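Long-range contacts in DNA repair protein rad60 (Schizosaccharomyces pombe, PDB 3GOE), which takes part in the repair, by sister-chromatid recombination, of DNA double-strand breaks that arise during replication or from radiation, the piece here being a SUMO-like domain: residues Ser19-Leu24 against Arg38-Val43; Pro27-Lys33 against Asp61-Gln67; Arg50-Phe55 against Asp75-Leu81. All coordinates share one frame; numbering follows the deposited sequence.

Contact 1 (Ser19-Leu24 against Arg38-Val43); sequences SEDLRL and RYCTEV. With CA (calcium ion), chain B.
L22 in strand 22-24 faces Y39 in helix 38-43, the two axes coming within 10.0 Å of each other at 124°, while E20 in the preceding loop lies nearest to V43. The phenol of Y39 does most of the work. Its CG is anti to the backbone N (chi1 171°), which sends the ring along the helix flank toward the loop, where the hydroxyl reaches backbone and side chain at once. Y39 OH donates to E20 O at 2.6 Å, approaching with a 33° tilt from the carbonyl plane. S19 OG is just as near to Y39 OH, also 2.6 Å, and lies in the plane of the ring. Hydrocarbon meets the ring on one face and along its edge. L22 CB comes to Y39 CE1 at 3.8 Å, near the ring plane, and V43 CG2 from the next helical turn sits over one face, offset toward the rim. L22 CD2 goes on past the ring to press on E42 CB at 3.5 Å, the two side chains meeting at about a right angle. Farther along the strand, L24 CD2 touches R38 CG at 4.0 Å. On the outer side, the extended E20 side chain slides past V43, and one water joins them by donating to both E20 OE1 and V43 O. The loop has a second job: S19 O and D21 OD1, the latter at 2.3 Å, bind the calcium ion together with S16 O and waters. D21 itself turns away from the helix to do so. The chemistry is thus a tyrosine ring packed against leucine and valine, with its hydroxyl bonded to E20 O and S19 OG close beside it; fixing the loop from the helix side in this way probably helps present S19 O to the metal.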
loop_
_atom_site.group_PDB
_atom_site.type_symbol
_atom_site.label_atom_id
_atom_site.label_comp_id
_atom_site.label_asym_id
_atom_site.label_seq_id
_atom_site.Cartn_x
_atom_site.Cartn_y
_atom_site.Cartn_z
ATOM N N SER A 19 -3.507 -8.980 11.330
ATOM C CA SER A 19 -2.243 -8.361 11.758
ATOM C C SER A 19 -2.529 -6.874 12.072
ATOM O O SER A 19 -3.644 -6.412 11.945
ATOM C CB SER A 19 -1.130 -8.534 10.743
ATOM O OG SER A 19 -1.469 -8.034 9.446
ATOM N N GLU A 20 -1.464 -6.209 12.526
ATOM C CA GLU A 20 -1.544 -4.830 13.037
ATOM C C GLU A 20 -1.909 -3.891 11.909
ATOM O O GLU A 20 -1.296 -3.896 10.853
ATOM C CB GLU A 20 -0.235 -4.346 13.667
ATOM C CG GLU A 20 -0.178 -2.910 14.219
ATOM C CD GLU A 20 1.157 -2.391 14.716
ATOM O OE1 GLU A 20 2.203 -3.076 14.517
ATOM O OE2 GLU A 20 1.324 -1.303 15.375
ATOM N N ASP A 21 -2.917 -3.080 12.132
ATOM C CA ASP A 21 -3.252 -2.065 11.160
ATOM C C ASP A 21 -2.116 -1.075 11.166
ATOM O O ASP A 21 -1.404 -1.008 12.189
ATOM C CB ASP A 21 -4.569 -1.398 11.548
ATOM C CG ASP A 21 -5.763 -2.310 11.529
ATOM O OD1 ASP A 21 -5.677 -3.493 11.162
ATOM O OD2 ASP A 21 -6.809 -1.770 11.922
ATOM N N LEU A 22 -1.923 -0.367 10.066
ATOM C CA LEU A 22 -0.817 0.566 9.966
ATOM C C LEU A 22 -1.173 1.732 9.046
ATOM O O LEU A 22 -1.593 1.501 7.941
ATOM C CB LEU A 22 0.398 -0.182 9.437
ATOM C CG LEU A 22 1.682 0.640 9.337
ATOM C CD1 LEU A 22 2.188 0.962 10.722
ATOM C CD2 LEU A 22 2.775 -0.042 8.503
ATOM N N ARG A 23 -0.877 2.920 9.463
ATOM C CA ARG A 23 -0.949 4.074 8.630
ATOM C C ARG A 23 0.519 4.374 8.090
ATOM O O ARG A 23 1.419 4.491 8.889
ATOM C CB ARG A 23 -1.666 5.084 9.502
ATOM C CG ARG A 23 -2.416 6.105 8.732
ATOM C CD ARG A 23 -2.801 7.158 9.836
ATOM N NE ARG A 23 -4.138 6.787 10.157
ATOM C CZ ARG A 23 -5.060 7.091 9.242
ATOM N NH1 ARG A 23 -4.763 7.743 8.124
ATOM N NH2 ARG A 23 -6.263 6.739 9.498
ATOM N N LEU A 24 0.748 4.408 6.799
ATOM C CA LEU A 24 2.062 4.563 6.138
ATOM C C LEU A 24 2.055 5.747 5.222
ATOM O O LEU A 24 1.023 6.029 4.649
ATOM C CB LEU A 24 2.548 3.319 5.268
ATOM C CG LEU A 24 2.520 2.018 5.862
ATOM C CD1 LEU A 24 1.084 1.493 5.910
ATOM C CD2 LEU A 24 3.339 1.145 4.949
ATOM N N ARG A 38 7.068 -2.987 2.711
ATOM C CA ARG A 38 7.249 -1.960 3.743
ATOM C C ARG A 38 6.272 -2.183 4.895
ATOM O O ARG A 38 6.654 -2.073 6.060
ATOM C CB ARG A 38 7.105 -0.579 3.104
ATOM C CG ARG A 38 7.250 0.549 4.115
ATOM C CD ARG A 38 8.587 0.642 4.800
ATOM N NE ARG A 38 9.726 0.844 3.920
ATOM C CZ ARG A 38 10.110 2.017 3.425
ATOM N NH1 ARG A 38 9.444 3.117 3.660
ATOM N NH2 ARG A 38 11.206 2.105 2.636
ATOM N N TYR A 39 5.017 -2.486 4.596
ATOM C CA TYR A 39 4.075 -2.858 5.637
ATOM C C TYR A 39 4.653 -3.982 6.511
ATOM O O TYR A 39 4.626 -3.930 7.738
ATOM C CB TYR A 39 2.725 -3.275 5.006
ATOM C CG TYR A 39 1.804 -3.869 6.038
ATOM C CD1 TYR A 39 1.080 -3.062 6.915
ATOM C CD2 TYR A 39 1.652 -5.239 6.135
ATOM C CE1 TYR A 39 0.237 -3.628 7.869
ATOM C CE2 TYR A 39 0.834 -5.771 7.113
ATOM C CZ TYR A 39 0.124 -4.980 7.972
ATOM O OH TYR A 39 -0.660 -5.564 8.946
ATOM N N CYS A 40 5.175 -5.011 5.837
ATOM C CA CYS A 40 5.664 -6.174 6.569
ATOM C C CYS A 40 6.845 -5.824 7.460
ATOM O O CYS A 40 6.911 -6.343 8.597
ATOM C CB CYS A 40 6.049 -7.304 5.603
ATOM S SG CYS A 40 4.613 -8.087 4.821
ATOM N N THR A 41 7.799 -5.031 7.006
ATOM C CA THR A 41 8.907 -4.665 7.888
ATOM C C THR A 41 8.415 -3.734 9.001
ATOM O O THR A 41 8.994 -3.803 10.122
ATOM C CB THR A 41 10.103 -4.072 7.161
ATOM O OG1 THR A 41 9.784 -2.930 6.379
ATOM C CG2 THR A 41 10.803 -5.068 6.246
ATOM N N GLU A 42 7.435 -2.920 8.790
ATOM C CA GLU A 42 6.963 -2.007 9.833
ATOM C C GLU A 42 6.228 -2.751 10.923
ATOM O O GLU A 42 6.367 -2.426 12.107
ATOM C CB GLU A 42 6.062 -0.925 9.223
ATOM C CG GLU A 42 6.784 0.104 8.402
ATOM C CD GLU A 42 7.649 0.969 9.266
ATOM O OE1 GLU A 42 7.180 1.427 10.303
ATOM O OE2 GLU A 42 8.813 1.186 9.001
ATOM N N VAL A 43 5.441 -3.765 10.587
ATOM C CA VAL A 43 4.698 -4.503 11.608
ATOM C C VAL A 43 5.406 -5.789 12.007
ATOM O O VAL A 43 4.940 -6.514 12.887
ATOM C CB VAL A 43 3.246 -4.770 11.188
ATOM C CG1 VAL A 43 2.457 -3.474 10.865
ATOM C CG2 VAL A 43 3.102 -5.755 10.073
HETATM CA CA CA B . -5.971 -5.313 12.579
HETATM O O HOH W 1 2.715 -5.880 14.587
HETATM O O HOH W 2 -5.740 -6.981 13.932
HETATM O O HOH W 3 -7.695 -4.987 12.311
#

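Contact 2 (Pro27-Lys33 against Asp61-Gln67); sequences PVDFTVK and DPNDQVQ
V28 and Q67 meet at one end of the interface and K33 and P62 at the other, with T31 and Q65 bridged between them. Four backbone bonds join the two segments. Q67 N donates to V28 O at 2.9 Å, on a lone pair in the carbonyl plane, and V66 N reaches F30 O at 2.8 Å almost straight, end-on to the carbonyl. The other two go the opposite way: V32 N to D64 O at 2.9 Å and K33 N to P62 O at 2.9 Å. The first torsion of Q67 (chi1 64°) places CG between the backbone N and the carbonyl carbon, carrying the extended chain almost perpendicularly across V28. CB lies 3.5 Å from V28 O and also packs on V28 CB; CG stays close to that same oxygen, with CD a little farther. At the tip the amide splits its contacts. OE1 brushes V28 CG2 at 4.1 Å, whereas NE2 passes D29 CB at 4.0 Å and donates to Q65 OE1 at 3.0 Å. That bond lies in the amide plane of Q67 but comes down on the Q65 amide from 56° above its plane. At the other end, V32 sets its CB and CG2 against D61 O, and the D61-D64 type I turn also holds an Asx turn, D61 OD1 accepting from N63 N. T31 is the N-cap of helix 32-43, its OG1 capping a backbone N just inside the helix, and T31 N bonds D34 OD2, consistent with a capping box. V32 N and K33 N, first-turn amides with no helical carbonyl to bond, are satisfied by the facing loop. Such pairing of the segment entering the helix with the loop ahead of the last strand is characteristic of the ubiquitin-like beta-grasp fold.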
loop_
_atom_site.group_PDB
_atom_site.type_symbol
_atom_site.label_atom_id
_atom_site.label_comp_id
_atom_site.label_asym_id
_atom_site.label_seq_id
_atom_site.Cartn_x
_atom_site.Cartn_y
_atom_site.Cartn_z
ATOM N N PRO A 27 6.016 6.532 -0.984
ATOM C CA PRO A 27 6.187 7.154 -2.314
ATOM C C PRO A 27 5.280 6.547 -3.351
ATOM O O PRO A 27 5.142 5.338 -3.449
ATOM C CB PRO A 27 7.663 6.870 -2.631
ATOM C CG PRO A 27 8.310 6.675 -1.297
ATOM C CD PRO A 27 7.300 5.978 -0.496
ATOM N N VAL A 28 4.698 7.410 -4.174
ATOM C CA VAL A 28 3.791 6.916 -5.207
ATOM C C VAL A 28 4.507 6.224 -6.345
ATOM O O VAL A 28 3.895 5.513 -7.125
ATOM C CB VAL A 28 2.908 8.071 -5.740
ATOM C CG1 VAL A 28 2.022 8.617 -4.628
ATOM C CG2 VAL A 28 3.732 9.152 -6.417
ATOM N N ASP A 29 5.836 6.310 -6.422
ATOM C CA ASP A 29 6.600 5.510 -7.352
ATOM C C ASP A 29 6.944 4.109 -6.802
ATOM O O ASP A 29 7.474 3.295 -7.576
ATOM C CB ASP A 29 7.807 6.291 -7.873
ATOM C CG ASP A 29 8.953 6.384 -6.936
ATOM O OD1 ASP A 29 8.834 6.002 -5.761
ATOM O OD2 ASP A 29 10.030 6.870 -7.438
ATOM N N PHE A 30 6.633 3.800 -5.552
ATOM C CA PHE A 30 6.731 2.430 -5.120
ATOM C C PHE A 30 5.699 1.594 -5.868
ATOM O O PHE A 30 4.618 2.082 -6.148
ATOM C CB PHE A 30 6.467 2.317 -3.603
ATOM C CG PHE A 30 7.567 2.598 -2.632
ATOM C CD1 PHE A 30 8.699 3.269 -3.056
ATOM C CD2 PHE A 30 7.457 2.186 -1.312
ATOM C CE1 PHE A 30 9.734 3.581 -2.117
ATOM C CE2 PHE A 30 8.432 2.501 -0.374
ATOM C CZ PHE A 30 9.552 3.165 -0.835
ATOM N N THR A 31 6.003 0.334 -6.053
ATOM C CA THR A 31 4.977 -0.594 -6.462
ATOM C C THR A 31 4.101 -1.024 -5.288
ATOM O O THR A 31 4.408 -0.825 -4.128
ATOM C CB THR A 31 5.593 -1.845 -7.146
ATOM O OG1 THR A 31 6.416 -2.461 -6.225
ATOM C CG2 THR A 31 6.300 -1.484 -8.408
ATOM N N VAL A 32 2.971 -1.632 -5.628
ATOM C CA VAL A 32 2.126 -2.264 -4.637
ATOM C C VAL A 32 2.916 -3.318 -3.867
ATOM O O VAL A 32 2.795 -3.409 -2.646
ATOM C CB VAL A 32 0.861 -2.833 -5.332
ATOM C CG1 VAL A 32 0.112 -3.781 -4.441
ATOM C CG2 VAL A 32 0.025 -1.651 -5.824
ATOM N N LYS A 33 3.760 -4.091 -4.553
ATOM C CA LYS A 33 4.597 -5.063 -3.845
ATOM C C LYS A 33 5.521 -4.356 -2.863
ATOM O O LYS A 33 5.706 -4.827 -1.733
ATOM C CB LYS A 33 5.404 -5.903 -4.852
ATOM C CG LYS A 33 6.150 -7.034 -4.167
ATOM C CD LYS A 33 6.914 -7.848 -5.150
ATOM C CE LYS A 33 6.201 -8.957 -5.820
ATOM N NZ LYS A 33 7.360 -9.804 -6.332
ATOM N N ASP A 61 -2.741 -4.916 -8.332
ATOM C CA ASP A 61 -1.675 -5.619 -9.004
ATOM C C ASP A 61 -0.353 -5.315 -8.331
ATOM O O ASP A 61 0.055 -4.151 -8.286
ATOM C CB ASP A 61 -1.630 -5.191 -10.449
ATOM C CG ASP A 61 -0.607 -5.878 -11.333
ATOM O OD1 ASP A 61 0.354 -6.441 -10.819
ATOM O OD2 ASP A 61 -0.784 -5.803 -12.567
ATOM N N PRO A 62 0.349 -6.317 -7.815
ATOM C CA PRO A 62 1.611 -6.051 -7.089
ATOM C C PRO A 62 2.644 -5.342 -7.938
ATOM O O PRO A 62 3.546 -4.704 -7.389
ATOM C CB PRO A 62 2.101 -7.437 -6.669
ATOM C CG PRO A 62 1.400 -8.375 -7.546
ATOM C CD PRO A 62 0.031 -7.762 -7.807
ATOM N N ASN A 63 2.565 -5.491 -9.262
ATOM C CA ASN A 63 3.590 -4.923 -10.114
ATOM C C ASN A 63 3.289 -3.505 -10.578
ATOM O O ASN A 63 4.152 -2.896 -11.251
ATOM C CB ASN A 63 3.867 -5.856 -11.306
ATOM C CG ASN A 63 4.394 -7.181 -10.841
ATOM O OD1 ASN A 63 5.073 -7.298 -9.860
ATOM N ND2 ASN A 63 4.093 -8.205 -11.567
ATOM N N ASP A 64 2.139 -2.987 -10.219
ATOM C CA ASP A 64 1.797 -1.583 -10.572
ATOM C C ASP A 64 2.426 -0.655 -9.573
ATOM O O ASP A 64 2.439 -0.870 -8.368
ATOM C CB ASP A 64 0.291 -1.382 -10.550
ATOM C CG ASP A 64 -0.382 -1.855 -11.801
ATOM O OD1 ASP A 64 0.313 -2.152 -12.823
ATOM O OD2 ASP A 64 -1.652 -1.862 -11.745
ATOM N N GLN A 65 2.935 0.482 -10.073
ATOM C CA GLN A 65 3.266 1.611 -9.201
ATOM C C GLN A 65 2.006 2.114 -8.542
ATOM O O GLN A 65 0.933 2.172 -9.163
ATOM C CB GLN A 65 3.928 2.734 -9.973
ATOM C CG GLN A 65 5.251 2.364 -10.503
ATOM C CD GLN A 65 5.825 3.515 -11.325
ATOM O OE1 GLN A 65 6.453 4.346 -10.775
ATOM N NE2 GLN A 65 5.520 3.444 -12.603
ATOM N N VAL A 66 2.120 2.586 -7.308
ATOM C CA VAL A 66 0.991 3.180 -6.602
ATOM C C VAL A 66 0.406 4.295 -7.441
ATOM O O VAL A 66 -0.836 4.403 -7.559
ATOM C CB VAL A 66 1.454 3.640 -5.209
ATOM C CG1 VAL A 66 0.438 4.550 -4.568
ATOM C CG2 VAL A 66 1.730 2.422 -4.337
ATOM N N GLN A 67 1.216 5.144 -8.078
ATOM C CA GLN A 67 0.673 6.198 -8.908
ATOM C C GLN A 67 -0.199 5.713 -10.060
ATOM O O GLN A 67 -1.018 6.521 -10.549
ATOM C CB GLN A 67 1.816 7.061 -9.426
ATOM C CG GLN A 67 2.868 6.526 -10.349
ATOM C CD GLN A 67 3.998 7.519 -10.587
ATOM O OE1 GLN A 67 3.812 8.740 -10.516
ATOM N NE2 GLN A 67 5.176 7.029 -10.855
#

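Contact 3 (Arg50-Phe55 against Asp75-Leu81); sequences RIRLEF and DQVSVVL
The ring of F55 lies across D75-V77 at the start of the neighbouring strand. CG anti to the backbone N (chi1 178°) puts it there: CD1 meets Q76 O at 3.5 Å in the ring plane and V77 CG1 at 4.0 Å, while CZ reaches D75 OD2 at 3.6 Å, the ring and carboxylate planes standing 42° apart. That carboxylate oxygen has its hydrogen bond elsewhere, from E72 N, and L60 and L71 pack on the ring as well. Cut back to an alanine, this position would probably leave V77 CG1 and the two leucines without their aromatic neighbour and open a gap at this end of the sheet. From F55 the strands continue antiparallel. E54 pairs with S78 and R52 with V80 as hydrogen-bonded pairs, all four bonds nearly straight; V80 N to R52 O, at 2.8 Å, is the shortest. Between them L53 and V79 form a non-hydrogen-bonded pair whose side chains lie side by side, L53 CD2 on V79 CG2 at 3.7 Å. I51 carries this greasy face onward, placing CG2 on V79 CG1 at 3.9 Å and CG1 beside L81 CD2. Helix 32-43 covers it through L35, I36 and C40. The other face is more polar: R52 NH1 passes V80 CG1, R52 makes a cation-pi contact with W59, and a water bridges R50 O and V80 O. With 76-80 also parallel to 9-16, this is the mixed sheet of a beta-grasp, one face under the helix, as in ubiquitin and SUMO.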
loop_
_atom_site.group_PDB
_atom_site.type_symbol
_atom_site.label_atom_id
_atom_site.label_comp_id
_atom_site.label_asym_id
_atom_site.label_seq_id
_atom_site.Cartn_x
_atom_site.Cartn_y
_atom_site.Cartn_z
ATOM N N ARG A 50 2.071 -14.274 -1.489
ATOM C CA ARG A 50 0.633 -14.521 -1.371
ATOM C C ARG A 50 -0.082 -13.421 -0.618
ATOM O O ARG A 50 -1.307 -13.365 -0.675
ATOM C CB ARG A 50 0.248 -15.922 -0.798
ATOM C CG ARG A 50 0.536 -17.066 -1.745
ATOM C CD ARG A 50 0.027 -18.437 -1.337
ATOM N NE ARG A 50 0.176 -19.498 -2.349
ATOM C CZ ARG A 50 -0.444 -20.661 -2.330
ATOM N NH1 ARG A 50 -1.256 -20.924 -1.329
ATOM N NH2 ARG A 50 -0.192 -21.509 -3.335
ATOM N N ILE A 51 0.618 -12.518 0.032
ATOM C CA ILE A 51 -0.070 -11.377 0.651
ATOM C C ILE A 51 -0.601 -10.504 -0.464
ATOM O O ILE A 51 0.095 -10.235 -1.444
ATOM C CB ILE A 51 0.876 -10.564 1.551
ATOM C CG1 ILE A 51 1.494 -11.444 2.660
ATOM C CG2 ILE A 51 0.152 -9.336 2.112
ATOM C CD1 ILE A 51 2.603 -10.731 3.452
ATOM N N ARG A 52 -1.846 -10.035 -0.343
ATOM C CA ARG A 52 -2.478 -9.181 -1.302
ATOM C C ARG A 52 -3.073 -7.951 -0.617
ATOM O O ARG A 52 -3.412 -7.984 0.556
ATOM C CB ARG A 52 -3.590 -9.897 -2.083
ATOM C CG ARG A 52 -3.185 -11.061 -2.931
ATOM C CD ARG A 52 -4.335 -11.706 -3.689
ATOM N NE ARG A 52 -5.390 -12.041 -2.745
ATOM C CZ ARG A 52 -5.861 -13.231 -2.423
ATOM N NH1 ARG A 52 -6.836 -13.278 -1.517
ATOM N NH2 ARG A 52 -5.431 -14.376 -2.957
ATOM N N LEU A 53 -3.204 -6.885 -1.395
ATOM C CA LEU A 53 -3.942 -5.702 -0.992
ATOM C C LEU A 53 -5.217 -5.563 -1.786
ATOM O O LEU A 53 -5.187 -5.734 -2.991
ATOM C CB LEU A 53 -3.150 -4.416 -1.161
ATOM C CG LEU A 53 -1.851 -4.300 -0.422
ATOM C CD1 LEU A 53 -1.212 -2.938 -0.645
ATOM C CD2 LEU A 53 -1.968 -4.594 1.069
ATOM N N GLU A 54 -6.313 -5.324 -1.095
ATOM C CA GLU A 54 -7.631 -5.092 -1.716
ATOM C C GLU A 54 -8.039 -3.640 -1.524
ATOM O O GLU A 54 -7.936 -3.123 -0.412
ATOM C CB GLU A 54 -8.675 -6.040 -1.131
ATOM C CG GLU A 54 -10.137 -6.004 -1.573
ATOM C CD GLU A 54 -10.750 -7.305 -1.057
ATOM O OE1 GLU A 54 -10.324 -8.419 -1.448
ATOM O OE2 GLU A 54 -11.690 -7.166 -0.236
ATOM N N PHE A 55 -8.489 -3.052 -2.603
ATOM C CA PHE A 55 -8.922 -1.656 -2.612
ATOM C C PHE A 55 -10.301 -1.618 -3.201
ATOM O O PHE A 55 -10.467 -2.029 -4.341
ATOM C CB PHE A 55 -7.955 -0.804 -3.396
ATOM C CG PHE A 55 -8.338 0.652 -3.512
ATOM C CD1 PHE A 55 -8.656 1.423 -2.409
ATOM C CD2 PHE A 55 -8.452 1.234 -4.731
ATOM C CE1 PHE A 55 -9.047 2.763 -2.464
ATOM C CE2 PHE A 55 -8.739 2.555 -4.878
ATOM C CZ PHE A 55 -9.076 3.333 -3.775
ATOM N N ASP A 75 -6.540 7.271 1.390
ATOM C CA ASP A 75 -7.277 6.110 1.093
ATOM C C ASP A 75 -6.925 4.955 2.051
ATOM O O ASP A 75 -5.902 5.004 2.744
ATOM C CB ASP A 75 -7.131 5.656 -0.350
ATOM C CG ASP A 75 -8.028 6.398 -1.296
ATOM O OD1 ASP A 75 -9.068 6.965 -0.897
ATOM O OD2 ASP A 75 -7.725 6.413 -2.535
ATOM N N GLN A 76 -7.828 3.975 2.058
ATOM C CA GLN A 76 -7.652 2.823 2.895
ATOM C C GLN A 76 -7.710 1.557 2.044
ATOM O O GLN A 76 -8.430 1.519 1.073
ATOM C CB GLN A 76 -8.645 2.754 4.041
ATOM C CG GLN A 76 -10.064 2.798 3.627
ATOM C CD GLN A 76 -10.899 3.191 4.854
ATOM O OE1 GLN A 76 -10.757 2.619 5.921
ATOM N NE2 GLN A 76 -11.836 4.154 4.691
ATOM N N VAL A 77 -6.890 0.594 2.439
ATOM C CA VAL A 77 -6.821 -0.699 1.774
ATOM C C VAL A 77 -6.842 -1.797 2.843
ATOM O O VAL A 77 -6.536 -1.595 4.005
ATOM C CB VAL A 77 -5.585 -0.874 0.883
ATOM C CG1 VAL A 77 -5.541 0.176 -0.218
ATOM C CG2 VAL A 77 -4.408 -0.813 1.798
ATOM N N SER A 78 -7.222 -2.997 2.400
ATOM C CA SER A 78 -7.216 -4.181 3.229
ATOM C C SER A 78 -6.031 -5.090 2.885
ATOM O O SER A 78 -5.816 -5.384 1.721
ATOM C CB SER A 78 -8.498 -4.955 3.077
ATOM O OG SER A 78 -9.619 -4.245 3.532
ATOM N N VAL A 79 -5.299 -5.519 3.887
ATOM C CA VAL A 79 -4.255 -6.496 3.738
ATOM C C VAL A 79 -4.840 -7.887 3.934
ATOM O O VAL A 79 -5.418 -8.133 5.019
ATOM C CB VAL A 79 -3.145 -6.257 4.779
ATOM C CG1 VAL A 79 -2.031 -7.274 4.561
ATOM C CG2 VAL A 79 -2.673 -4.832 4.743
ATOM N N VAL A 80 -4.658 -8.762 2.975
ATOM C CA VAL A 80 -5.176 -10.150 3.040
ATOM C C VAL A 80 -3.982 -11.062 3.071
ATOM O O VAL A 80 -3.206 -11.108 2.129
ATOM C CB VAL A 80 -6.106 -10.425 1.887
ATOM C CG1 VAL A 80 -6.585 -11.880 1.962
ATOM C CG2 VAL A 80 -7.257 -9.445 1.856
ATOM N N LEU A 81 -3.801 -11.799 4.175
ATOM C CA LEU A 81 -2.594 -12.597 4.358
ATOM C C LEU A 81 -2.707 -14.016 3.790
ATOM O O LEU A 81 -1.646 -14.611 3.479
ATOM C CB LEU A 81 -2.227 -12.611 5.864
ATOM C CG LEU A 81 -1.921 -11.218 6.421
ATOM C CD1 LEU A 81 -1.622 -11.277 7.918
ATOM C CD2 LEU A 81 -0.742 -10.568 5.706
HETATM O O HOH W 4 -3.986 -13.263 0.125
#

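How the contacts relate
Helix 32-43 ties the three together: contact 2 holds its N-terminal entry, contact 1 its C-terminal half, and I51 and L53 of contact 3 pack beneath it. Contact 2 lies at the surface, across the chain's centre from contact 1, and relies on backbone bonds between the helix entry and the facing loop. Contact 3 is partly buried and combines regular strand pairing with an aliphatic face. Contact 1, also partly buried, instead rests on one tyrosine and leads out to the calcium ion. They meet directly: C40 SG lies 3.6 Å from I51 CD1, Y39 touches V79, and V32 touches L53, so contact 3 borders both others, while R38 of contact 1 meets F30 of contact 2.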